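PDB 6ECB: Vlm2 from Streptomyces tsusimaensis, which is a nonribosomal peptide synthetase in valinomycin biosynthesis, whose thioesterase domain, the piece described here, probably releases the depsipeptide product. Local coordinates for residues A[50-55]-A[165-170]; A[81-86]-A[212-217]; A[159-164]-A[177-182]; A[243-248]-A[271-276]. One frame throughout, in Å; residues are numbered along the deposited sequence.

Contact 1 (A[50-55]-A[165-170])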
loop_
_atom_site.group_PDB
_atom_site.type_symbol
_atom_site.label_atom_id
_atom_site.label_comp_id
_atom_site.label_asym_id
_atom_site.label_seq_id
_atom_site.Cartn_x
_atom_site.Cartn_y
_atom_site.Cartn_z
ATOM N N THR A 50 1.686 1.620 -7.247
ATOM C CA THR A 50 3.031 1.075 -7.136
ATOM C C THR A 50 3.199 0.305 -5.836
ATOM O O THR A 50 2.542 0.606 -4.836
ATOM C CB THR A 50 4.075 2.192 -7.210
ATOM O OG1 THR A 50 5.388 1.637 -7.217
ATOM C CG2 THR A 50 3.968 3.143 -6.033
ATOM N N VAL A 51 4.123 -0.668 -5.881
ATOM C CA VAL A 51 4.577 -1.433 -4.714
ATOM C C VAL A 51 5.769 -0.778 -4.024
ATOM O O VAL A 51 6.190 -1.230 -2.945
ATOM C CB VAL A 51 4.992 -2.867 -5.131
ATOM C CG1 VAL A 51 3.932 -3.542 -5.958
ATOM C CG2 VAL A 51 6.299 -2.847 -5.909
ATOM N N LEU A 52 6.328 0.276 -4.597
ATOM C CA LEU A 52 7.636 0.715 -4.132
ATOM C C LEU A 52 7.621 1.218 -2.694
ATOM O O LEU A 52 8.641 1.080 -2.004
ATOM C CB LEU A 52 8.176 1.751 -5.092
ATOM C CG LEU A 52 7.743 3.188 -5.024
ATOM C CD1 LEU A 52 8.563 3.953 -3.986
ATOM C CD2 LEU A 52 7.988 3.749 -6.433
ATOM N N GLY A 53 6.486 1.715 -2.199
ATOM C CA GLY A 53 6.366 2.169 -0.823
ATOM C C GLY A 53 6.473 1.073 0.220
ATOM O O GLY A 53 6.634 1.391 1.402
ATOM N N TYR A 54 6.392 -0.195 -0.193
ATOM C CA TYR A 54 6.522 -1.331 0.719
ATOM C C TYR A 54 7.911 -1.954 0.725
ATOM O O TYR A 54 8.146 -2.904 1.486
ATOM C CB TYR A 54 5.520 -2.413 0.352
ATOM C CG TYR A 54 4.079 -1.975 0.389
ATOM C CD1 TYR A 54 3.448 -1.663 1.587
ATOM C CD2 TYR A 54 3.338 -1.917 -0.774
ATOM C CE1 TYR A 54 2.112 -1.301 1.626
ATOM C CE2 TYR A 54 1.992 -1.540 -0.745
ATOM C CZ TYR A 54 1.401 -1.225 0.456
ATOM O OH TYR A 54 0.059 -0.870 0.524
ATOM N N ILE A 55 8.835 -1.467 -0.110
ATOM C CA ILE A 55 10.116 -2.148 -0.254
ATOM C C ILE A 55 10.889 -2.115 1.051
ATOM O O ILE A 55 11.476 -3.121 1.462
ATOM C CB ILE A 55 10.928 -1.545 -1.414
ATOM C CG1 ILE A 55 10.288 -1.971 -2.741
ATOM C CG2 ILE A 55 12.384 -1.986 -1.346
ATOM C CD1 ILE A 55 10.783 -1.140 -3.919
ATOM N N MET A 165 4.610 15.197 -1.252
ATOM C CA MET A 165 4.180 14.518 -0.039
ATOM C C MET A 165 4.054 13.011 -0.218
ATOM O O MET A 165 4.216 12.270 0.754
ATOM C CB MET A 165 2.840 15.090 0.447
ATOM C CG MET A 165 2.869 16.585 0.814
ATOM S SD MET A 165 4.253 17.117 1.871
ATOM C CE MET A 165 4.124 15.971 3.228
ATOM N N GLY A 166 3.761 12.538 -1.427
ATOM C CA GLY A 166 3.571 11.113 -1.638
ATOM C C GLY A 166 4.869 10.408 -1.985
ATOM O O GLY A 166 5.620 9.997 -1.093
ATOM N N ILE A 167 5.178 10.295 -3.280
ATOM C CA ILE A 167 6.396 9.588 -3.667
ATOM C C ILE A 167 7.645 10.329 -3.184
ATOM O O ILE A 167 8.664 9.696 -2.879
ATOM C CB ILE A 167 6.406 9.326 -5.190
ATOM C CG1 ILE A 167 7.589 8.427 -5.557
ATOM C CG2 ILE A 167 6.418 10.644 -5.988
ATOM C CD1 ILE A 167 7.341 7.603 -6.787
ATOM N N GLY A 168 7.605 11.666 -3.094
ATOM C CA GLY A 168 8.699 12.375 -2.450
ATOM C C GLY A 168 8.984 11.827 -1.061
ATOM O O GLY A 168 10.142 11.631 -0.677
ATOM N N GLY A 169 7.927 11.549 -0.303
ATOM C CA GLY A 169 8.100 10.902 0.985
ATOM C C GLY A 169 8.652 9.497 0.845
ATOM O O GLY A 169 9.629 9.137 1.508
ATOM N N MET A 170 8.042 8.687 -0.033
ATOM C CA MET A 170 8.491 7.307 -0.215
ATOM C C MET A 170 9.988 7.255 -0.513
ATOM O O MET A 170 10.635 6.241 -0.232
ATOM C CB MET A 170 7.711 6.612 -1.352
ATOM C CG MET A 170 6.222 6.272 -1.086
ATOM S SD MET A 170 5.396 5.651 -2.596
ATOM C CE MET A 170 3.673 5.516 -2.109
#
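Apolar contacts carry this interface. Leu-52 has its CG in the crowded position between the backbone N and the carbonyl carbon (chi1 81°), and its two methyls split between two partners. CD1 of Leu-52 meets Met-170 CB at 3.8 Å, while CD2 meets Ile-167 CD1 at 3.9 Å. Both side chains cross that of Leu-52 at about a right angle. An alanine here would remove both methyls and would probably loosen the hold of this loop on Ile-167 and Met-170.

A sulfur contact adds to this. The extended Met-170 side chain lays SD 4.0 Å from Gly-53 CA and 3.9 Å from Leu-52 CD1. The absence of a side chain at Gly-53 fits the position of Met-170 CE.

Thr-50 supplies a polar bond inside the loop. Its OG1 accepts from Leu-52 N at 3.1 Å, a nearly straight bond (163°) that forms an ST turn. The same OG1 is hydrogen-bonded to Tyr-208 OH. Phe-212 packs on both Thr-50 and Ile-167, and Leu-209 on Ile-167.

The arrangement joins the loop after strand 40-44 to helix 167-170, as where the helical lid of an alpha/beta-hydrolase thioesterase meets its core.

Contact 2 (A[81-86]-A[212-217])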
loop_
_atom_site.group_PDB
_atom_site.type_symbol
_atom_site.label_atom_id
_atom_site.label_comp_id
_atom_site.label_asym_id
_atom_site.label_seq_id
_atom_site.Cartn_x
_atom_site.Cartn_y
_atom_site.Cartn_z
ATOM N N PRO A 81 -1.643 2.887 -20.548
ATOM C CA PRO A 81 -2.003 3.297 -19.184
ATOM C C PRO A 81 -3.445 2.907 -18.926
ATOM O O PRO A 81 -4.263 2.859 -19.852
ATOM C CB PRO A 81 -1.815 4.820 -19.197
ATOM C CG PRO A 81 -1.181 5.153 -20.517
ATOM C CD PRO A 81 -1.512 4.044 -21.447
ATOM N N VAL A 82 -3.738 2.580 -17.670
ATOM C CA VAL A 82 -5.064 2.139 -17.257
ATOM C C VAL A 82 -5.458 2.929 -16.022
ATOM O O VAL A 82 -4.673 3.011 -15.071
ATOM C CB VAL A 82 -5.092 0.629 -16.948
ATOM C CG1 VAL A 82 -6.478 0.207 -16.520
ATOM C CG2 VAL A 82 -4.633 -0.159 -18.156
ATOM N N TYR A 83 -6.677 3.465 -16.024
ATOM C CA TYR A 83 -7.238 4.222 -14.905
ATOM C C TYR A 83 -8.473 3.465 -14.432
ATOM O O TYR A 83 -9.605 3.746 -14.848
ATOM C CB TYR A 83 -7.566 5.655 -15.323
ATOM C CG TYR A 83 -6.372 6.363 -15.894
ATOM C CD1 TYR A 83 -5.312 6.716 -15.074
ATOM C CD2 TYR A 83 -6.266 6.629 -17.243
ATOM C CE1 TYR A 83 -4.199 7.350 -15.575
ATOM C CE2 TYR A 83 -5.155 7.280 -17.756
ATOM C CZ TYR A 83 -4.109 7.626 -16.909
ATOM O OH TYR A 83 -2.983 8.271 -17.401
ATOM N N PRO A 84 -8.291 2.471 -13.584
ATOM C CA PRO A 84 -9.425 1.642 -13.179
ATOM C C PRO A 84 -10.309 2.344 -12.172
ATOM O O PRO A 84 -9.851 3.158 -11.361
ATOM C CB PRO A 84 -8.763 0.414 -12.536
ATOM C CG PRO A 84 -7.409 0.823 -12.199
ATOM C CD PRO A 84 -7.020 2.031 -12.993
ATOM N N SER A 85 -11.579 1.978 -12.200
ATOM C CA SER A 85 -12.451 2.278 -11.070
ATOM C C SER A 85 -11.941 1.512 -9.846
ATOM O O SER A 85 -11.135 0.583 -9.950
ATOM C CB SER A 85 -13.891 1.884 -11.376
ATOM O OG SER A 85 -13.983 0.466 -11.409
ATOM N N PHE A 86 -12.425 1.896 -8.659
ATOM C CA PHE A 86 -12.052 1.151 -7.458
ATOM C C PHE A 86 -12.400 -0.326 -7.602
ATOM O O PHE A 86 -11.574 -1.199 -7.309
ATOM C CB PHE A 86 -12.743 1.741 -6.224
ATOM C CG PHE A 86 -12.443 0.998 -4.953
ATOM C CD1 PHE A 86 -13.414 0.209 -4.368
ATOM C CD2 PHE A 86 -11.209 1.085 -4.336
ATOM C CE1 PHE A 86 -13.168 -0.474 -3.199
ATOM C CE2 PHE A 86 -10.956 0.397 -3.140
ATOM C CZ PHE A 86 -11.954 -0.394 -2.586
ATOM N N PHE A 212 2.881 6.723 -12.722
ATOM C CA PHE A 212 2.500 6.670 -11.321
ATOM C C PHE A 212 1.766 7.943 -10.911
ATOM O O PHE A 212 0.727 7.887 -10.243
ATOM C CB PHE A 212 3.745 6.469 -10.438
ATOM C CG PHE A 212 3.493 6.842 -9.011
ATOM C CD1 PHE A 212 2.911 5.946 -8.162
ATOM C CD2 PHE A 212 3.787 8.120 -8.551
ATOM C CE1 PHE A 212 2.626 6.290 -6.871
ATOM C CE2 PHE A 212 3.503 8.483 -7.250
ATOM C CZ PHE A 212 2.933 7.572 -6.411
ATOM N N LEU A 213 2.302 9.106 -11.281
ATOM C CA LEU A 213 1.691 10.356 -10.840
ATOM C C LEU A 213 0.302 10.536 -11.445
ATOM O O LEU A 213 -0.616 11.031 -10.777
ATOM C CB LEU A 213 2.590 11.531 -11.194
ATOM C CG LEU A 213 3.919 11.580 -10.440
ATOM C CD1 LEU A 213 4.850 12.578 -11.099
ATOM C CD2 LEU A 213 3.649 11.948 -8.991
ATOM N N ARG A 214 0.117 10.106 -12.694
ATOM C CA ARG A 214 -1.201 10.228 -13.315
ATOM C C ARG A 214 -2.191 9.254 -12.688
ATOM O O ARG A 214 -3.329 9.628 -12.391
ATOM C CB ARG A 214 -1.108 10.004 -14.824
ATOM C CG ARG A 214 -0.324 11.074 -15.576
ATOM C CD ARG A 214 -0.275 10.805 -17.092
ATOM N NE ARG A 214 0.543 11.817 -17.770
ATOM C CZ ARG A 214 0.120 13.050 -18.037
ATOM N NH1 ARG A 214 -1.117 13.428 -17.707
ATOM N NH2 ARG A 214 0.932 13.906 -18.642
ATOM N N LEU A 215 -1.780 8.006 -12.454
ATOM C CA LEU A 215 -2.690 7.066 -11.806
ATOM C C LEU A 215 -2.984 7.500 -10.370
ATOM O O LEU A 215 -4.099 7.337 -9.874
ATOM C CB LEU A 215 -2.110 5.650 -11.837
ATOM C CG LEU A 215 -2.970 4.554 -11.197
ATOM C CD1 LEU A 215 -4.378 4.513 -11.805
ATOM C CD2 LEU A 215 -2.269 3.217 -11.370
ATOM N N GLN A 216 -1.998 8.075 -9.689
ATOM C CA GLN A 216 -2.227 8.554 -8.330
ATOM C C GLN A 216 -3.312 9.622 -8.287
ATOM O O GLN A 216 -4.228 9.548 -7.461
ATOM C CB GLN A 216 -0.920 9.103 -7.742
ATOM C CG GLN A 216 -1.086 9.585 -6.315
ATOM C CD GLN A 216 0.222 10.146 -5.769
ATOM O OE1 GLN A 216 0.920 10.877 -6.455
ATOM N NE2 GLN A 216 0.556 9.785 -4.536
ATOM N N MET A 217 -3.223 10.637 -9.157
ATOM C CA MET A 217 -4.247 11.680 -9.185
ATOM C C MET A 217 -5.619 11.072 -9.428
ATOM O O MET A 217 -6.606 11.463 -8.797
ATOM C CB MET A 217 -3.937 12.715 -10.273
ATOM C CG MET A 217 -4.762 13.993 -10.137
ATOM S SD MET A 217 -4.343 14.930 -8.645
ATOM C CE MET A 217 -2.578 14.679 -8.585
#
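Tyr-83 has its CG anti to the carbonyl carbon, beside the backbone N (chi1 -56°). From there the ring reaches helix 206-220 edge-first. Leu-215 has its CG anti to the backbone N (chi1 -180°), and its CD1 branch meets the 81-86 loop. The Tyr-83 and Leu-215 side chains slide past each other in opposite directions.

Leu-215 makes most of its contacts with the loop through CD1. Its apolar partners are Pro-84 and Tyr-83: Leu-215 CD1 lies 3.8 Å from Pro-84 CD and 4.1 Å from Tyr-83 CD1. Leu-215 CD1 also lies 3.6 Å from the carbonyl oxygen Val-82 O. One leucine methyl thus touches three consecutive residues of the loop.

The tyrosine ring meets the helix backbone with its edge. Tyr-83 CE1 is 4.0 Å from Leu-215 N, and both this nitrogen and Arg-214 C lie near the ring plane. At the tip, Tyr-83 OH rests against aliphatic carbons, 3.6 Å from Arg-214 CB and 3.7 Å from Arg-214 CD. The arginine side chain is extended from CG to NE and carries the guanidinium past the tyrosine. The guanidinium is not stacked on the ring, the two planes being 74° apart. Arg-214 NE instead makes a salt bridge with Asp-210.

The carbonyl oxygen of Pro-84 is hydrogen-bonded to His-218 NE2 and Tyr-222 OH. Ser-85 is the N-cap of helix 86-97. The loop therefore runs from strand 67-71 across helix 206-220 and into helix 86-97, while Leu-213 of helix 206-220 packs on helices 157-165 and 183-194.

Contact 3 (A[159-164]-A[177-182])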
loop_
_atom_site.group_PDB
_atom_site.type_symbol
_atom_site.label_atom_id
_atom_site.label_comp_id
_atom_site.label_asym_id
_atom_site.label_seq_id
_atom_site.Cartn_x
_atom_site.Cartn_y
_atom_site.Cartn_z
ATOM N N LYS A 159 -0.525 19.631 -7.978
ATOM C CA LYS A 159 0.229 18.513 -8.538
ATOM C C LYS A 159 1.574 18.351 -7.831
ATOM O O LYS A 159 1.968 17.238 -7.462
ATOM C CB LYS A 159 0.430 18.730 -10.041
ATOM N N VAL A 160 2.286 19.458 -7.627
ATOM C CA VAL A 160 3.610 19.393 -7.014
ATOM C C VAL A 160 3.511 18.980 -5.550
ATOM O O VAL A 160 4.345 18.216 -5.045
ATOM C CB VAL A 160 4.328 20.747 -7.163
ATOM C CG1 VAL A 160 5.766 20.652 -6.666
ATOM C CG2 VAL A 160 4.287 21.225 -8.614
ATOM N N PHE A 161 2.512 19.493 -4.835
ATOM C CA PHE A 161 2.359 19.121 -3.433
ATOM C C PHE A 161 2.120 17.623 -3.294
ATOM O O PHE A 161 2.677 16.979 -2.396
ATOM C CB PHE A 161 1.215 19.922 -2.805
ATOM C CG PHE A 161 0.882 19.514 -1.395
ATOM C CD1 PHE A 161 1.452 20.179 -0.320
ATOM C CD2 PHE A 161 -0.004 18.478 -1.142
ATOM C CE1 PHE A 161 1.152 19.810 0.978
ATOM C CE2 PHE A 161 -0.308 18.102 0.157
ATOM C CZ PHE A 161 0.268 18.771 1.217
ATOM N N ILE A 162 1.285 17.054 -4.174
ATOM C CA ILE A 162 1.019 15.618 -4.137
ATOM C C ILE A 162 2.299 14.843 -4.410
ATOM O O ILE A 162 2.594 13.843 -3.747
ATOM C CB ILE A 162 -0.069 15.239 -5.165
ATOM C CG1 ILE A 162 -1.397 15.935 -4.875
ATOM C CG2 ILE A 162 -0.226 13.728 -5.236
ATOM C CD1 ILE A 162 -1.938 15.644 -3.543
ATOM N N LEU A 163 3.042 15.268 -5.425
ATOM C CA LEU A 163 4.315 14.626 -5.736
ATOM C C LEU A 163 5.233 14.665 -4.525
ATOM O O LEU A 163 5.782 13.640 -4.109
ATOM C CB LEU A 163 4.957 15.327 -6.930
ATOM C CG LEU A 163 6.358 14.888 -7.356
ATOM C CD1 LEU A 163 6.626 15.300 -8.799
ATOM C CD2 LEU A 163 7.448 15.497 -6.428
ATOM N N ALA A 164 5.381 15.848 -3.925
ATOM C CA ALA A 164 6.304 16.013 -2.804
ATOM C C ALA A 164 5.895 15.158 -1.616
ATOM O O ALA A 164 6.719 14.448 -1.026
ATOM C CB ALA A 164 6.361 17.481 -2.394
ATOM N N ALA A 177 11.401 21.269 -0.130
ATOM C CA ALA A 177 12.159 21.752 -1.284
ATOM C C ALA A 177 11.460 21.396 -2.594
ATOM O O ALA A 177 11.445 22.200 -3.537
ATOM C CB ALA A 177 13.577 21.177 -1.259
ATOM N N LEU A 178 10.874 20.195 -2.672
ATOM C CA LEU A 178 10.157 19.807 -3.884
ATOM C C LEU A 178 8.990 20.753 -4.159
ATOM O O LEU A 178 8.778 21.166 -5.305
ATOM C CB LEU A 178 9.663 18.365 -3.765
ATOM C CG LEU A 178 10.739 17.274 -3.810
ATOM C CD1 LEU A 178 10.163 15.910 -3.411
ATOM C CD2 LEU A 178 11.384 17.223 -5.195
ATOM N N LYS A 179 8.230 21.113 -3.119
ATOM C CA LYS A 179 7.085 22.006 -3.302
ATOM C C LYS A 179 7.497 23.334 -3.931
ATOM O O LYS A 179 6.764 23.893 -4.757
ATOM C CB LYS A 179 6.402 22.265 -1.964
ATOM C CG LYS A 179 5.764 21.065 -1.328
ATOM C CD LYS A 179 5.585 21.336 0.151
ATOM C CE LYS A 179 4.871 20.211 0.855
ATOM N NZ LYS A 179 5.115 20.261 2.323
ATOM N N ASP A 180 8.653 23.866 -3.546
ATOM C CA ASP A 180 9.080 25.163 -4.051
ATOM C C ASP A 180 9.603 25.081 -5.483
ATOM O O ASP A 180 10.340 25.971 -5.912
ATOM C CB ASP A 180 10.155 25.760 -3.135
ATOM N N LEU A 181 9.231 24.044 -6.235
ATOM C CA LEU A 181 9.833 23.801 -7.537
ATOM C C LEU A 181 8.792 23.639 -8.633
ATOM O O LEU A 181 7.667 23.198 -8.376
ATOM C CB LEU A 181 10.693 22.531 -7.520
ATOM C CG LEU A 181 12.102 22.621 -6.952
ATOM C CD1 LEU A 181 12.703 21.226 -6.878
ATOM C CD2 LEU A 181 12.948 23.538 -7.814
ATOM N N PRO A 182 9.158 23.959 -9.876
ATOM C CA PRO A 182 8.331 23.544 -11.016
ATOM C C PRO A 182 8.204 22.028 -11.092
ATOM O O PRO A 182 9.162 21.295 -10.843
ATOM C CB PRO A 182 9.090 24.100 -12.224
ATOM C CG PRO A 182 9.908 25.217 -11.687
ATOM C CD PRO A 182 10.268 24.835 -10.285
#
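This is helix-to-helix packing within the helical region between strands 134-137 and 237-241 of the alpha/beta-hydrolase fold. In thioesterase domains of this kind that insertion forms the lid. Helix 157-165 lies against the end of helix 175-179 and the turn that follows it. The contact is partly buried and apolar in character.

Small and branched side chains make its inner part. Ala-164 CB touches Leu-178 CB at 3.7 Å. Leu-178 has its CG anti to the carbonyl carbon, and its CD1 reaches Ala-164 CA at 3.9 Å. The same methyl, Leu-178 CD1, meets Leu-163 CD2 at 4.1 Å, with the two leucine side chains crossing at about a right angle. The small alanine is consistent with the close approach of the backbones here. Leu-163 also packs on Leu-213 of helix 206-220 and on Leu-190 of helix 183-194, so the contact is tied to two further helices.

Lys-179 flanks this inner part with its carbon chain. Lys-179 CG lies 3.8 Å from Ala-164 CB. Further out, the extended chain runs beside Phe-161, both pointing the same way. Lys-179 CE comes within 3.6 Å of Phe-161 CD1. The lysine NZ has a long, weak ion pair with Asp-176.

Val-160 meets the chain where helix 175-179 ends. Its CG1 is anti to the backbone N (chi1 -174°) and points at two backbone carbonyls: Val-160 CG1 is 3.3 Å from Leu-178 O and 3.6 Å from Leu-181 O.

Contact 4 (A[243-248]-A[271-276])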
loop_
_atom_site.group_PDB
_atom_site.type_symbol
_atom_site.label_atom_id
_atom_site.label_comp_id
_atom_site.label_asym_id
_atom_site.label_seq_id
_atom_site.Cartn_x
_atom_site.Cartn_y
_atom_site.Cartn_z
ATOM N N LYS A 243 0.154 6.885 16.207
ATOM C CA LYS A 243 -0.468 7.549 17.350
ATOM C C LYS A 243 -0.325 9.063 17.309
ATOM O O LYS A 243 -0.438 9.717 18.342
ATOM C CB LYS A 243 0.090 6.989 18.654
ATOM C CG LYS A 243 -0.154 5.492 18.837
ATOM C CD LYS A 243 -1.620 5.059 18.551
ATOM C CE LYS A 243 -2.631 5.760 19.465
ATOM N NZ LYS A 243 -2.408 5.444 20.906
ATOM N N ASN A 244 -0.150 9.640 16.136
ATOM C CA ASN A 244 -0.054 11.086 16.002
ATOM C C ASN A 244 -1.135 11.635 15.087
ATOM O O ASN A 244 -0.962 12.688 14.472
ATOM C CB ASN A 244 1.330 11.475 15.495
ATOM C CG ASN A 244 2.403 11.070 16.449
ATOM O OD1 ASN A 244 2.395 11.476 17.604
ATOM N ND2 ASN A 244 3.312 10.216 15.991
ATOM N N HIS A 245 -2.255 10.918 14.966
ATOM C CA HIS A 245 -3.359 11.411 14.167
ATOM C C HIS A 245 -4.131 12.482 14.922
ATOM O O HIS A 245 -4.169 12.497 16.152
ATOM C CB HIS A 245 -4.325 10.272 13.809
ATOM C CG HIS A 245 -3.732 9.217 12.943
ATOM N ND1 HIS A 245 -3.516 9.397 11.594
ATOM C CD2 HIS A 245 -3.323 7.959 13.227
ATOM C CE1 HIS A 245 -3.018 8.283 11.080
ATOM N NE2 HIS A 245 -2.878 7.403 12.054
ATOM N N ALA A 246 -4.780 13.360 14.169
ATOM C CA ALA A 246 -5.749 14.258 14.773
ATOM C C ALA A 246 -6.805 13.426 15.498
ATOM O O ALA A 246 -7.127 12.326 15.070
ATOM C CB ALA A 246 -6.409 15.132 13.712
ATOM N N PRO A 247 -7.361 13.923 16.591
ATOM C CA PRO A 247 -8.337 13.102 17.325
ATOM C C PRO A 247 -9.496 12.653 16.460
ATOM O O PRO A 247 -9.972 11.521 16.599
ATOM C CB PRO A 247 -8.793 14.032 18.457
ATOM C CG PRO A 247 -7.676 14.981 18.627
ATOM C CD PRO A 247 -7.133 15.218 17.256
ATOM N N GLU A 248 -9.937 13.507 15.534
ATOM C CA GLU A 248 -11.059 13.163 14.675
ATOM C C GLU A 248 -10.744 12.013 13.734
ATOM O O GLU A 248 -11.675 11.385 13.233
ATOM C CB GLU A 248 -11.510 14.391 13.885
ATOM C CG GLU A 248 -10.440 14.999 13.017
ATOM C CD GLU A 248 -9.679 16.140 13.687
ATOM O OE1 GLU A 248 -9.614 16.210 14.947
ATOM O OE2 GLU A 248 -9.146 16.979 12.928
ATOM N N GLY A 271 5.974 6.423 14.564
ATOM C CA GLY A 271 5.954 7.220 13.360
ATOM C C GLY A 271 4.623 7.919 13.174
ATOM O O GLY A 271 3.761 7.948 14.062
ATOM N N ASP A 272 4.461 8.488 11.988
ATOM C CA ASP A 272 3.138 8.938 11.569
ATOM C C ASP A 272 2.812 8.333 10.209
ATOM O O ASP A 272 3.543 7.468 9.722
ATOM C CB ASP A 272 3.051 10.463 11.561
ATOM C CG ASP A 272 4.018 11.102 10.604
ATOM O OD1 ASP A 272 4.140 10.603 9.458
ATOM O OD2 ASP A 272 4.636 12.118 10.998
ATOM N N HIS A 273 1.716 8.770 9.581
ATOM C CA HIS A 273 1.153 7.991 8.486
ATOM C C HIS A 273 2.151 7.832 7.344
ATOM O O HIS A 273 2.205 6.775 6.695
ATOM C CB HIS A 273 -0.133 8.652 7.975
ATOM C CG HIS A 273 -0.875 7.839 6.952
ATOM N ND1 HIS A 273 -1.466 6.632 7.252
ATOM C CD2 HIS A 273 -1.134 8.067 5.641
ATOM C CE1 HIS A 273 -2.047 6.143 6.170
ATOM N NE2 HIS A 273 -1.871 6.997 5.181
ATOM N N ALA A 274 2.905 8.887 7.049
ATOM C CA ALA A 274 3.901 8.845 5.981
ATOM C C ALA A 274 5.198 8.172 6.434
ATOM O O ALA A 274 5.739 7.299 5.741
ATOM C CB ALA A 274 4.191 10.266 5.502
ATOM N N THR A 275 5.696 8.536 7.607
ATOM C CA THR A 275 7.035 8.099 7.995
ATOM C C THR A 275 7.080 6.689 8.572
ATOM O O THR A 275 8.185 6.150 8.768
ATOM C CB THR A 275 7.619 9.064 9.014
ATOM O OG1 THR A 275 6.955 8.904 10.275
ATOM C CG2 THR A 275 7.492 10.493 8.538
ATOM N N MET A 276 5.929 6.070 8.848
ATOM C CA MET A 276 5.958 4.721 9.397
ATOM C C MET A 276 6.563 3.718 8.416
ATOM O O MET A 276 7.037 2.667 8.854
ATOM C CB MET A 276 4.549 4.249 9.777
ATOM C CG MET A 276 3.584 4.372 8.618
ATOM S SD MET A 276 2.080 3.426 8.871
ATOM C CE MET A 276 2.668 1.767 8.663
HETATM O O HOH W 1 3.026 6.677 16.213
#
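Asn-244, His-245 and Gly-271 hold most of the buried surface. Asn-244 has its CG anti to the carbonyl carbon (chi1 -62°), which turns the amide to the other loop. Its ND2 donates to Gly-271 O at 3.0 Å, a weak and bent bond (132°). A water bridges the same oxygen to the backbone: it accepts from Lys-243 N at 2.9 Å and donates to Gly-271 O at 2.6 Å. Gly-271 O is thus held by two donors. Gly-271 itself has backbone angles that call for glycine.

Beyond it, Asp-272 orders the turn. Thr-275 N donates to Asp-272 OD1 at 3.2 Å from above the carboxylate plane, an Asx motif. In return Asp-272 N donates to Thr-275 OG1 at 3.1 Å.

His-245 only grazes its partner, with CE1 4.3 Å from His-273 CB. The link between the histidines is Asp-138, which hydrogen-bonds His-245 NE2 through one oxygen and His-273 ND1 through the other.

His-273 also touches Ser-111, consistent with a Ser-His-Asp triad of Ser-111, His-273 and Asp-138. The chemistry suggests that His-245 probably helps to position Asp-138, whose probable negative charge would favour a proton on His-273 ND1.

Contacts 1, 2 and 3 form one continuous packed region. Contacts 1 and 2 meet where Ile-167 CG2 lies 4.3 Å from Leu-213 CD2. The segments of contacts 1 and 3 alternate along the chain, on consecutive helices, and Gly-168 N probably hydrogen-bonds Leu-163 O at 2.9 Å. Contacts 2 and 3 meet where Met-217 CE lies 4.1 Å from Ile-162 CG1. Contact 4 stands apart and holds His-273 of the probable catalytic triad. Contact 1 is nearest to it, about 5 Å between nearest atoms, and its Met-170 side chain lies near the triad without touching it. Contacts 3 and 2 are farther off, about 8 and 10 Å from contact 4 between nearest atoms.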